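Local atomic coordinates of transcriptional regulator (NtrC family) (Aquifex aeolicus, PDB entry 3DZD), a protein that probably activates sigma54-dependent transcription as an NtrC-family response regulator whose AAA+ domain binds and hydrolyses ATP. Residues A[300-305]-A[344-349]; A[306-311]-A[337-342]. All coordinates share one frame; numbering follows the deposited sequence.

Contact 1: residues A[300-305]-A[344-349]; sequences PLRERG and KGNVRE. With ADP (adenosine-5'-diphosphate), chain C.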
ATOM      1  N   PRO A 300      25.817 -13.039  13.481  1.00 39.57           N
ATOM      2  CA  PRO A 300      26.060 -13.537  12.124  1.00 39.71           C
ATOM      3  C   PRO A 300      25.438 -14.909  11.940  1.00 39.28           C
ATOM      4  O   PRO A 300      25.206 -15.642  12.911  1.00 39.43           O
ATOM      5  CB  PRO A 300      27.582 -13.648  12.048  1.00 39.79           C
ATOM      6  CG  PRO A 300      28.102 -12.798  13.156  1.00 39.76           C
ATOM      7  CD  PRO A 300      27.068 -12.823  14.225  1.00 40.07           C
ATOM      8  N   LEU A 301      25.157 -15.245  10.691  1.00 39.10           N
ATOM      9  CA  LEU A 301      24.562 -16.522  10.357  1.00 39.25           C
ATOM     10  C   LEU A 301      25.411 -17.695  10.869  1.00 39.72           C
ATOM     11  O   LEU A 301      24.863 -18.679  11.368  1.00 39.99           O
ATOM     12  CB  LEU A 301      24.341 -16.613   8.844  1.00 38.78           C
ATOM     13  CG  LEU A 301      23.881 -17.952   8.274  1.00 38.91           C
ATOM     14  CD1 LEU A 301      22.648 -18.464   8.987  1.00 38.66           C
ATOM     15  CD2 LEU A 301      23.626 -17.807   6.764  1.00 38.83           C
ATOM     16  N   ARG A 302      26.738 -17.579  10.762  1.00 40.10           N
ATOM     17  CA  ARG A 302      27.647 -18.629  11.225  1.00 40.27           C
ATOM     18  C   ARG A 302      27.644 -18.819  12.746  1.00 40.21           C
ATOM     19  O   ARG A 302      28.282 -19.742  13.258  1.00 41.49           O
ATOM     20  CB  ARG A 302      29.079 -18.352  10.756  1.00 40.19           C
ATOM     21  CG  ARG A 302      29.692 -17.145  11.414  1.00 40.75           C
ATOM     22  CD  ARG A 302      30.876 -16.615  10.652  1.00 41.31           C
ATOM     23  NE  ARG A 302      31.422 -15.395  11.248  1.00 41.57           N
ATOM     24  CZ  ARG A 302      31.066 -14.160  10.904  1.00 41.46           C
ATOM     25  NH1 ARG A 302      30.143 -13.951   9.964  1.00 40.34           N
ATOM     26  NH2 ARG A 302      31.635 -13.121  11.501  1.00 41.56           N
ATOM     27  N   GLU A 303      26.950 -17.945  13.472  1.00 40.44           N
ATOM     28  CA  GLU A 303      26.825 -18.100  14.923  1.00 40.36           C
ATOM     29  C   GLU A 303      25.486 -18.703  15.303  1.00 40.32           C
ATOM     30  O   GLU A 303      25.140 -18.741  16.478  1.00 40.61           O
ATOM     31  CB  GLU A 303      26.996 -16.761  15.653  1.00 40.37           C
ATOM     32  CG  GLU A 303      28.434 -16.265  15.742  1.00 40.79           C
ATOM     33  CD  GLU A 303      28.569 -15.005  16.600  1.00 41.04           C
ATOM     34  OE1 GLU A 303      27.817 -14.852  17.601  1.00 41.11           O
ATOM     35  OE2 GLU A 303      29.441 -14.165  16.274  1.00 40.83           O
ATOM     36  N   ARG A 304      24.736 -19.180  14.312  1.00 40.14           N
ATOM     37  CA  ARG A 304      23.342 -19.562  14.544  1.00 40.55           C
ATOM     38  C   ARG A 304      23.079 -21.059  14.448  1.00 40.24           C
ATOM     39  O   ARG A 304      21.930 -21.493  14.291  1.00 40.36           O
ATOM     40  CB  ARG A 304      22.419 -18.815  13.595  1.00 40.14           C
ATOM     41  CG  ARG A 304      22.522 -17.323  13.729  1.00 39.69           C
ATOM     42  CD  ARG A 304      21.328 -16.671  13.102  1.00 39.06           C
ATOM     43  NE  ARG A 304      21.559 -15.256  12.850  1.00 39.10           N
ATOM     44  CZ  ARG A 304      20.794 -14.519  12.053  1.00 39.28           C
ATOM     45  NH1 ARG A 304      19.756 -15.089  11.445  1.00 38.32           N
ATOM     46  NH2 ARG A 304      21.056 -13.223  11.873  1.00 38.30           N
ATOM     47  N   GLY A 305      24.147 -21.842  14.567  1.00 40.38           N
ATOM     48  CA  GLY A 305      24.016 -23.278  14.598  1.00 40.70           C
ATOM     49  C   GLY A 305      23.395 -23.790  13.319  1.00 40.46           C
ATOM     50  O   GLY A 305      23.901 -23.531  12.216  1.00 40.29           O
ATOM     51  N   LYS A 344      30.056 -14.769   4.860  1.00 40.16           N
ATOM     52  CA  LYS A 344      30.406 -13.370   5.106  1.00 46.20           C
ATOM     53  C   LYS A 344      29.264 -12.426   4.704  1.00 41.90           C
ATOM     54  O   LYS A 344      29.118 -11.336   5.256  1.00 45.34           O
ATOM     55  CB  LYS A 344      31.696 -12.988   4.381  1.00 49.31           C
ATOM     56  CG  LYS A 344      32.095 -11.540   4.610  1.00 73.05           C
ATOM     57  CD  LYS A 344      33.485 -11.238   4.076  1.00 81.63           C
ATOM     58  CE  LYS A 344      33.937  -9.841   4.479  1.00 85.55           C
ATOM     59  NZ  LYS A 344      35.283  -9.513   3.934  1.00101.48           N
ATOM     60  N   GLY A 345      28.464 -12.855   3.732  1.00 39.62           N
ATOM     61  CA  GLY A 345      27.269 -12.127   3.348  1.00 38.60           C
ATOM     62  C   GLY A 345      26.027 -12.612   4.079  1.00 38.31           C
ATOM     63  O   GLY A 345      24.908 -12.169   3.795  1.00 37.98           O
ATOM     64  N   ASN A 346      26.220 -13.541   5.009  1.00 40.10           N
ATOM     65  CA  ASN A 346      25.142 -13.999   5.864  1.00 39.97           C
ATOM     66  C   ASN A 346      23.900 -14.508   5.122  1.00 39.22           C
ATOM     67  O   ASN A 346      24.024 -15.294   4.195  1.00 38.47           O
ATOM     68  CB  ASN A 346      24.813 -12.905   6.872  1.00 39.62           C
ATOM     69  CG  ASN A 346      25.927 -12.718   7.885  1.00 39.47           C
ATOM     70  OD1 ASN A 346      26.120 -13.570   8.738  1.00 38.73           O
ATOM     71  ND2 ASN A 346      26.689 -11.627   7.769  1.00 38.68           N
ATOM     72  N   VAL A 347      22.711 -14.073   5.531  1.00 38.06           N
ATOM     73  CA  VAL A 347      21.475 -14.659   5.013  1.00 37.78           C
ATOM     74  C   VAL A 347      21.271 -14.222   3.573  1.00 37.41           C
ATOM     75  O   VAL A 347      20.719 -14.949   2.745  1.00 37.42           O
ATOM     76  CB  VAL A 347      20.247 -14.259   5.856  1.00 37.44           C
ATOM     77  CG1 VAL A 347      18.970 -14.838   5.261  1.00 37.43           C
ATOM     78  CG2 VAL A 347      20.412 -14.720   7.290  1.00 37.62           C
ATOM     79  N   ARG A 348      21.742 -13.023   3.281  1.00 37.40           N
ATOM     80  CA  ARG A 348      21.650 -12.475   1.944  1.00 39.48           C
ATOM     81  C   ARG A 348      22.440 -13.365   0.980  1.00 37.45           C
ATOM     82  O   ARG A 348      21.971 -13.688  -0.107  1.00 37.44           O
ATOM     83  CB  ARG A 348      22.186 -11.046   1.964  1.00 40.04           C
ATOM     84  CG  ARG A 348      22.005 -10.274   0.700  1.00 47.22           C
ATOM     85  CD  ARG A 348      22.163  -8.807   1.026  1.00 49.83           C
ATOM     86  NE  ARG A 348      23.555  -8.476   1.292  1.00 55.31           N
ATOM     87  CZ  ARG A 348      23.947  -7.396   1.959  1.00 51.96           C
ATOM     88  NH1 ARG A 348      23.043  -6.553   2.437  1.00 45.60           N
ATOM     89  NH2 ARG A 348      25.240  -7.162   2.146  1.00 51.52           N
ATOM     90  N   GLU A 349      23.633 -13.775   1.402  1.00 37.75           N
ATOM     91  CA  GLU A 349      24.440 -14.721   0.636  1.00 38.01           C
ATOM     92  C   GLU A 349      23.729 -16.076   0.478  1.00 37.93           C
ATOM     93  O   GLU A 349      23.578 -16.574  -0.639  1.00 37.97           O
ATOM     94  CB  GLU A 349      25.822 -14.906   1.273  1.00 38.27           C
ATOM     95  CG  GLU A 349      26.765 -15.787   0.439  1.00 38.61           C
ATOM     96  CD  GLU A 349      28.127 -16.013   1.083  1.00 38.96           C
ATOM     97  OE1 GLU A 349      28.559 -15.198   1.931  1.00 39.14           O
ATOM     98  OE2 GLU A 349      28.773 -17.023   0.738  1.00 45.00           O
TER
HETATM   99  PB  ADP C 370      19.950  -6.671   6.381  0.52 45.33           P
HETATM  100  O1B ADP C 370      18.650  -5.904   6.515  0.77 43.69           O
HETATM  101  O2B ADP C 370      21.021  -5.957   5.586  0.88 52.43           O
HETATM  102  O3B ADP C 370      20.487  -7.208   7.673  1.00 39.04           O
HETATM  103  PA  ADP C 370      18.255  -8.387   4.767  1.00 49.22           P
HETATM  104  O1A ADP C 370      17.253  -8.951   5.736  1.00 58.16           O
HETATM  105  O2A ADP C 370      17.819  -7.211   3.918  1.00 57.69           O
HETATM  106  O3A ADP C 370      19.621  -8.040   5.569  1.00 55.33           O
HETATM  107  O5' ADP C 370      18.717  -9.561   3.769  1.00 50.97           O
HETATM  108  C5' ADP C 370      18.323 -10.908   3.998  1.00 44.76           C
HETATM  109  C4' ADP C 370      17.445 -11.444   2.885  1.00 44.12           C
HETATM  110  O4' ADP C 370      16.999 -12.721   3.323  1.00 41.32           O
HETATM  111  C3' ADP C 370      16.173 -10.629   2.768  1.00 50.68           C
HETATM  112  O3' ADP C 370      15.570 -10.900   1.499  1.00 50.81           O
HETATM  113  C2' ADP C 370      15.240 -11.188   3.810  1.00 45.50           C
HETATM  114  O2' ADP C 370      13.941 -11.222   3.216  1.00 44.81           O
HETATM  115  C1' ADP C 370      15.731 -12.609   3.988  1.00 42.19           C
HETATM  116  N9  ADP C 370      15.921 -12.952   5.413  1.00 39.98           N
HETATM  117  C8  ADP C 370      16.871 -12.442   6.219  1.00 39.52           C
HETATM  118  N7  ADP C 370      16.808 -12.974   7.455  1.00 37.07           N
HETATM  119  C5  ADP C 370      15.792 -13.854   7.452  1.00 37.10           C
HETATM  120  C6  ADP C 370      15.179 -14.756   8.450  1.00 39.84           C
HETATM  121  N6  ADP C 370      15.664 -14.821   9.719  1.00 46.23           N
HETATM  122  N1  ADP C 370      14.139 -15.510   8.050  1.00 43.68           N
HETATM  123  C2  ADP C 370      13.668 -15.446   6.790  1.00 43.39           C
HETATM  124  N3  ADP C 370      14.168 -14.646   5.833  1.00 41.99           N
HETATM  125  C4  ADP C 370      15.214 -13.841   6.103  1.00 39.30           C
HETATM  126  O   HOH W   1      28.048 -15.667   9.047  1.00 46.03           O

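Contact 2: residues A[306-311]-A[337-342]; sequences KDVILL and YLMKQE. With ADP (adenosine-5'-diphosphate), chain C.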
ATOM      1  N   LYS A 306      22.282 -24.501  13.468  1.00 40.52           N
ATOM      2  CA  LYS A 306      21.639 -25.170  12.354  1.00 40.42           C
ATOM      3  C   LYS A 306      20.528 -24.326  11.716  1.00 42.41           C
ATOM      4  O   LYS A 306      19.776 -24.803  10.866  1.00 41.24           O
ATOM      5  CB  LYS A 306      21.133 -26.541  12.807  1.00 40.96           C
ATOM      6  CG  LYS A 306      22.236 -27.616  12.793  1.00 45.92           C
ATOM      7  CD  LYS A 306      22.076 -28.632  13.911  1.00 59.74           C
ATOM      8  CE  LYS A 306      21.373 -29.892  13.443  1.00 65.81           C
ATOM      9  NZ  LYS A 306      22.187 -30.624  12.433  1.00 67.30           N
ATOM     10  N   ASP A 307      20.435 -23.061  12.111  1.00 39.75           N
ATOM     11  CA  ASP A 307      19.522 -22.158  11.439  1.00 39.39           C
ATOM     12  C   ASP A 307      19.866 -22.117   9.954  1.00 39.16           C
ATOM     13  O   ASP A 307      19.003 -21.859   9.128  1.00 40.99           O
ATOM     14  CB  ASP A 307      19.600 -20.747  12.023  1.00 39.14           C
ATOM     15  CG  ASP A 307      18.757 -20.578  13.276  1.00 42.96           C
ATOM     16  OD1 ASP A 307      18.042 -21.528  13.670  1.00 45.26           O
ATOM     17  OD2 ASP A 307      18.815 -19.479  13.869  1.00 39.98           O
ATOM     18  N   VAL A 308      21.129 -22.371   9.617  1.00 39.30           N
ATOM     19  CA  VAL A 308      21.558 -22.319   8.220  1.00 39.12           C
ATOM     20  C   VAL A 308      20.771 -23.330   7.380  1.00 43.10           C
ATOM     21  O   VAL A 308      20.394 -23.046   6.239  1.00 39.35           O
ATOM     22  CB  VAL A 308      23.088 -22.519   8.067  1.00 39.36           C
ATOM     23  CG1 VAL A 308      23.554 -23.712   8.865  1.00 39.80           C
ATOM     24  CG2 VAL A 308      23.466 -22.682   6.613  1.00 39.30           C
ATOM     25  N   ILE A 309      20.504 -24.495   7.958  1.00 39.53           N
ATOM     26  CA  ILE A 309      19.684 -25.504   7.302  1.00 39.66           C
ATOM     27  C   ILE A 309      18.210 -25.115   7.257  1.00 39.40           C
ATOM     28  O   ILE A 309      17.545 -25.300   6.236  1.00 44.11           O
ATOM     29  CB  ILE A 309      19.776 -26.842   8.010  1.00 40.12           C
ATOM     30  CG1 ILE A 309      21.237 -27.285   8.132  1.00 40.37           C
ATOM     31  CG2 ILE A 309      18.952 -27.867   7.262  1.00 45.40           C
ATOM     32  CD1 ILE A 309      22.033 -27.075   6.872  1.00 40.27           C
ATOM     33  N   LEU A 310      17.699 -24.584   8.364  1.00 39.41           N
ATOM     34  CA  LEU A 310      16.308 -24.144   8.422  1.00 43.17           C
ATOM     35  C   LEU A 310      16.045 -23.135   7.324  1.00 41.65           C
ATOM     36  O   LEU A 310      15.054 -23.227   6.603  1.00 39.70           O
ATOM     37  CB  LEU A 310      15.974 -23.518   9.784  1.00 39.25           C
ATOM     38  CG  LEU A 310      15.931 -24.479  10.976  1.00 44.80           C
ATOM     39  CD1 LEU A 310      15.400 -23.780  12.218  1.00 47.63           C
ATOM     40  CD2 LEU A 310      15.073 -25.687  10.647  1.00 45.52           C
ATOM     41  N   LEU A 311      16.953 -22.179   7.206  1.00 38.91           N
ATOM     42  CA  LEU A 311      16.827 -21.118   6.238  1.00 38.49           C
ATOM     43  C   LEU A 311      16.927 -21.667   4.814  1.00 38.43           C
ATOM     44  O   LEU A 311      16.161 -21.263   3.924  1.00 38.25           O
ATOM     45  CB  LEU A 311      17.892 -20.054   6.500  1.00 38.38           C
ATOM     46  CG  LEU A 311      17.585 -19.180   7.719  1.00 38.55           C
ATOM     47  CD1 LEU A 311      18.818 -18.455   8.247  1.00 38.15           C
ATOM     48  CD2 LEU A 311      16.469 -18.189   7.370  1.00 37.93           C
ATOM     49  N   TYR A 337      27.699 -29.377   3.682  1.00 45.27           N
ATOM     50  CA  TYR A 337      28.408 -28.314   2.979  1.00 45.51           C
ATOM     51  C   TYR A 337      28.053 -26.920   3.493  1.00 40.83           C
ATOM     52  O   TYR A 337      28.938 -26.087   3.678  1.00 41.36           O
ATOM     53  CB  TYR A 337      28.128 -28.396   1.481  1.00 42.07           C
ATOM     54  CG  TYR A 337      28.654 -27.220   0.682  1.00 40.97           C
ATOM     55  CD1 TYR A 337      29.933 -27.246   0.131  1.00 45.78           C
ATOM     56  CD2 TYR A 337      27.875 -26.088   0.470  1.00 45.34           C
ATOM     57  CE1 TYR A 337      30.421 -26.177  -0.606  1.00 41.47           C
ATOM     58  CE2 TYR A 337      28.358 -25.009  -0.266  1.00 40.34           C
ATOM     59  CZ  TYR A 337      29.632 -25.067  -0.801  1.00 43.62           C
ATOM     60  OH  TYR A 337      30.128 -24.009  -1.524  1.00 59.70           O
ATOM     61  N   LEU A 338      26.763 -26.665   3.699  1.00 42.35           N
ATOM     62  CA  LEU A 338      26.300 -25.362   4.183  1.00 41.74           C
ATOM     63  C   LEU A 338      26.901 -25.046   5.560  1.00 40.39           C
ATOM     64  O   LEU A 338      27.358 -23.928   5.817  1.00 40.19           O
ATOM     65  CB  LEU A 338      24.774 -25.329   4.255  1.00 39.91           C
ATOM     66  CG  LEU A 338      23.976 -25.465   2.947  1.00 44.88           C
ATOM     67  CD1 LEU A 338      22.495 -25.611   3.227  1.00 45.37           C
ATOM     68  CD2 LEU A 338      24.215 -24.280   2.025  1.00 39.41           C
HETATM   69  N   MSE A 339      26.919 -26.053   6.430  1.00 42.50           N
HETATM   70  CA  MSE A 339      27.394 -25.897   7.798  1.00 42.72           C
HETATM   71  C   MSE A 339      28.884 -25.583   7.872  1.00 42.77           C
HETATM   72  O   MSE A 339      29.391 -25.166   8.916  1.00 57.09           O
HETATM   73  CB  MSE A 339      27.084 -27.158   8.594  1.00 43.14           C
HETATM   74  CG  MSE A 339      25.608 -27.385   8.796  1.00 43.31           C
HETATM   75 SE   MSE A 339      24.948 -26.284  10.247  0.67 43.42          SE
HETATM   76  CE  MSE A 339      25.909 -27.162  11.701  1.00 44.00           C
ATOM     77  N   LYS A 340      29.585 -25.773   6.760  1.00 41.22           N
ATOM     78  CA  LYS A 340      31.021 -25.551   6.745  1.00 41.50           C
ATOM     79  C   LYS A 340      31.371 -24.186   6.183  1.00 41.26           C
ATOM     80  O   LYS A 340      32.537 -23.813   6.128  1.00 42.27           O
ATOM     81  CB  LYS A 340      31.724 -26.659   5.957  1.00 46.64           C
ATOM     82  CG  LYS A 340      31.733 -28.004   6.669  1.00 46.21           C
ATOM     83  CD  LYS A 340      31.729 -29.170   5.677  1.00 50.59           C
ATOM     84  CE  LYS A 340      33.031 -29.273   4.909  1.00 54.29           C
ATOM     85  NZ  LYS A 340      32.951 -30.312   3.838  1.00 61.31           N
ATOM     86  N   GLN A 341      30.359 -23.432   5.772  1.00 40.92           N
ATOM     87  CA  GLN A 341      30.602 -22.123   5.174  1.00 40.61           C
ATOM     88  C   GLN A 341      30.656 -21.014   6.226  1.00 40.52           C
ATOM     89  O   GLN A 341      30.061 -21.124   7.292  1.00 40.47           O
ATOM     90  CB  GLN A 341      29.558 -21.809   4.089  1.00 40.19           C
ATOM     91  CG  GLN A 341      29.477 -22.886   3.009  1.00 40.42           C
ATOM     92  CD  GLN A 341      30.837 -23.209   2.396  1.00 46.77           C
ATOM     93  OE1 GLN A 341      31.461 -22.351   1.759  1.00 50.36           O
ATOM     94  NE2 GLN A 341      31.299 -24.453   2.575  1.00 41.06           N
ATOM     95  N   GLU A 342      31.382 -19.950   5.901  1.00 40.55           N
ATOM     96  CA  GLU A 342      31.489 -18.778   6.756  1.00 40.52           C
ATOM     97  C   GLU A 342      30.305 -17.816   6.625  1.00 42.66           C
ATOM     98  O   GLU A 342      29.882 -17.221   7.614  1.00 39.97           O
ATOM     99  CB  GLU A 342      32.786 -18.039   6.454  1.00 40.81           C
ATOM    100  CG  GLU A 342      33.986 -18.746   7.026  1.00 57.95           C
ATOM    101  CD  GLU A 342      33.993 -18.663   8.529  1.00 60.34           C
ATOM    102  OE1 GLU A 342      33.819 -17.532   9.039  1.00 55.05           O
ATOM    103  OE2 GLU A 342      34.162 -19.714   9.192  1.00 61.00           O
TER
HETATM  104  PB  ADP C 370      19.950  -6.671   6.381  0.52 45.33           P
HETATM  105  O1B ADP C 370      18.650  -5.904   6.515  0.77 43.69           O
HETATM  106  O2B ADP C 370      21.021  -5.957   5.586  0.88 52.43           O
HETATM  107  O3B ADP C 370      20.487  -7.208   7.673  1.00 39.04           O
HETATM  108  PA  ADP C 370      18.255  -8.387   4.767  1.00 49.22           P
HETATM  109  O1A ADP C 370      17.253  -8.951   5.736  1.00 58.16           O
HETATM  110  O2A ADP C 370      17.819  -7.211   3.918  1.00 57.69           O
HETATM  111  O3A ADP C 370      19.621  -8.040   5.569  1.00 55.33           O
HETATM  112  O5' ADP C 370      18.717  -9.561   3.769  1.00 50.97           O
HETATM  113  C5' ADP C 370      18.323 -10.908   3.998  1.00 44.76           C
HETATM  114  C4' ADP C 370      17.445 -11.444   2.885  1.00 44.12           C
HETATM  115  O4' ADP C 370      16.999 -12.721   3.323  1.00 41.32           O
HETATM  116  C3' ADP C 370      16.173 -10.629   2.768  1.00 50.68           C
HETATM  117  O3' ADP C 370      15.570 -10.900   1.499  1.00 50.81           O
HETATM  118  C2' ADP C 370      15.240 -11.188   3.810  1.00 45.50           C
HETATM  119  O2' ADP C 370      13.941 -11.222   3.216  1.00 44.81           O
HETATM  120  C1' ADP C 370      15.731 -12.609   3.988  1.00 42.19           C
HETATM  121  N9  ADP C 370      15.921 -12.952   5.413  1.00 39.98           N
HETATM  122  C8  ADP C 370      16.871 -12.442   6.219  1.00 39.52           C
HETATM  123  N7  ADP C 370      16.808 -12.974   7.455  1.00 37.07           N
HETATM  124  C5  ADP C 370      15.792 -13.854   7.452  1.00 37.10           C
HETATM  125  C6  ADP C 370      15.179 -14.756   8.450  1.00 39.84           C
HETATM  126  N6  ADP C 370      15.664 -14.821   9.719  1.00 46.23           N
HETATM  127  N1  ADP C 370      14.139 -15.510   8.050  1.00 43.68           N
HETATM  128  C2  ADP C 370      13.668 -15.446   6.790  1.00 43.39           C
HETATM  129  N3  ADP C 370      14.168 -14.646   5.833  1.00 41.99           N
HETATM  130  C4  ADP C 370      15.214 -13.841   6.103  1.00 39.30           C

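Contact 1: residues A[300-305]-A[344-349]
Polar contact centres on the N346 carboxamide. Its OD1 receives the backbone N-H of L301 in a nearly straight bond (L301 N to N346 OD1 2.7 Å, 166°). The donor lies in the carbonyl plane, and CG of N346 stands anti to the carbonyl carbon (chi1 -69°), which carries the amide toward the 3-10 turn 301-303. A water bridges the same oxygen, 2.9 Å from N346 OD1, to the backbone N and NH1 of R302. ND2 points its hydrogens at E160 OE1 and S161 O of the P-loop. An alanine here would probably loosen the fit between turn 301-303, helix 346-359 and the P-loop, because the bonds of OD1 to L301 N and the water and those of ND2 to E160 and S161 would go. The R302 guanidinium salt-bridges E160, while P300 CB lies 3.3 Å above one of its faces, toward the rim. R304 also points toward helix 346-359, its NH1 by V347 CG2; its NH2 donates to P299 O and T163 O, with ADP N6 near the guanidinium edge.

Apolar contact is thinner: L301 CD2 and V347 CG2 stand 4.5 Å apart. The side chain of L301, CG anti to its backbone N (chi1 173°), packs along the backbone of N346, L301 CD2 lying 3.6 Å from N346 O.

V347 CG1 lies 3.3 Å from ADP C8, and R348 NH1 is near the phosphate, 3.8 Å from ADP O2B, without a hydrogen bond. The sequence matches the sensor II motif of sigma54 activators, whose arginine, probably R348 here, is thought to sense the nucleotide phosphates.

The turn follows edge strand 294-297 of the ATPase sheet and meets the start of helix 346-359, with L301 on L311 and V347 on F315 of helix 307-322.

Contact 2: residues A[306-311]-A[337-342]
Two donors grip Y337 O near the end of helix 332-339, in the helical lid of the AAA+ ATPase: the backbone N of K340 at 3.2 Å from Y337 O, and Q341 NE2 at 3.1 Å from it. The Q341 amide comes in above the carbonyl plane, and the bond lies close to that amide's own plane. The same NE2 sits over one face of the Y337 ring, toward its rim, so the glutamine folds back over the turn that follows the helix. Here the first turn of helix 307-322 packs against the end of helix 332-339.

No hydrogen bond crosses between 306-311 and 337-342; the join is apolar. V308 faces the other helix with both methyls: V308 CG2 meets L338 CB at 3.8 Å, and CG1 reaches the selenium of M339, which is a selenomethionine. I309 reaches across with its tip, I309 CD1 lying 4.0 Å from L338 CD1 and, from a chain crossing at about a right angle, 4.1 Å from M339 CG. K306, at the N-cap position of helix 307-322, lays its CG against M339 CE at 3.9 Å, on the solvent-exposed side.

Around this seam, W343 packs on V308, and L338 leans on L350 of helix 346-359. D307 turns away from the other helix, and its OD1 takes the backbone N-H groups of E134 and H135. L311, one turn on, belongs to the nucleotide pocket, with L311 CD2 3.6 Å from ADP N1.

The tightest touch comes from V308, whose chi1 of 48° places CG1 in the crowded position between its backbone N and carbonyl carbon, and from M339, bent at chi2 and chi3: V308 CG1 stands 3.2 Å from M339 SE.

Both contacts lie in the lid, with centres about 8 Å apart, and contact 2 is nested within the chain loop that contact 1 closes. Contact 1 is mostly buried and polar: it faces the P-loop, to which the N346 amide, R302 and R304 tie the lid, while a water joins N346 and R302 within the lid. Contact 2 is apolar, buried at V308, I309 and L338 but exposed at K306 and M339, and holds lid helices to one another. They touch where L301 CD1 packs on V308 CA and where R302 CD meets E342 O. Both reach ADP: V347 and L311 both meet the adenine, and R348 lies near the phosphates.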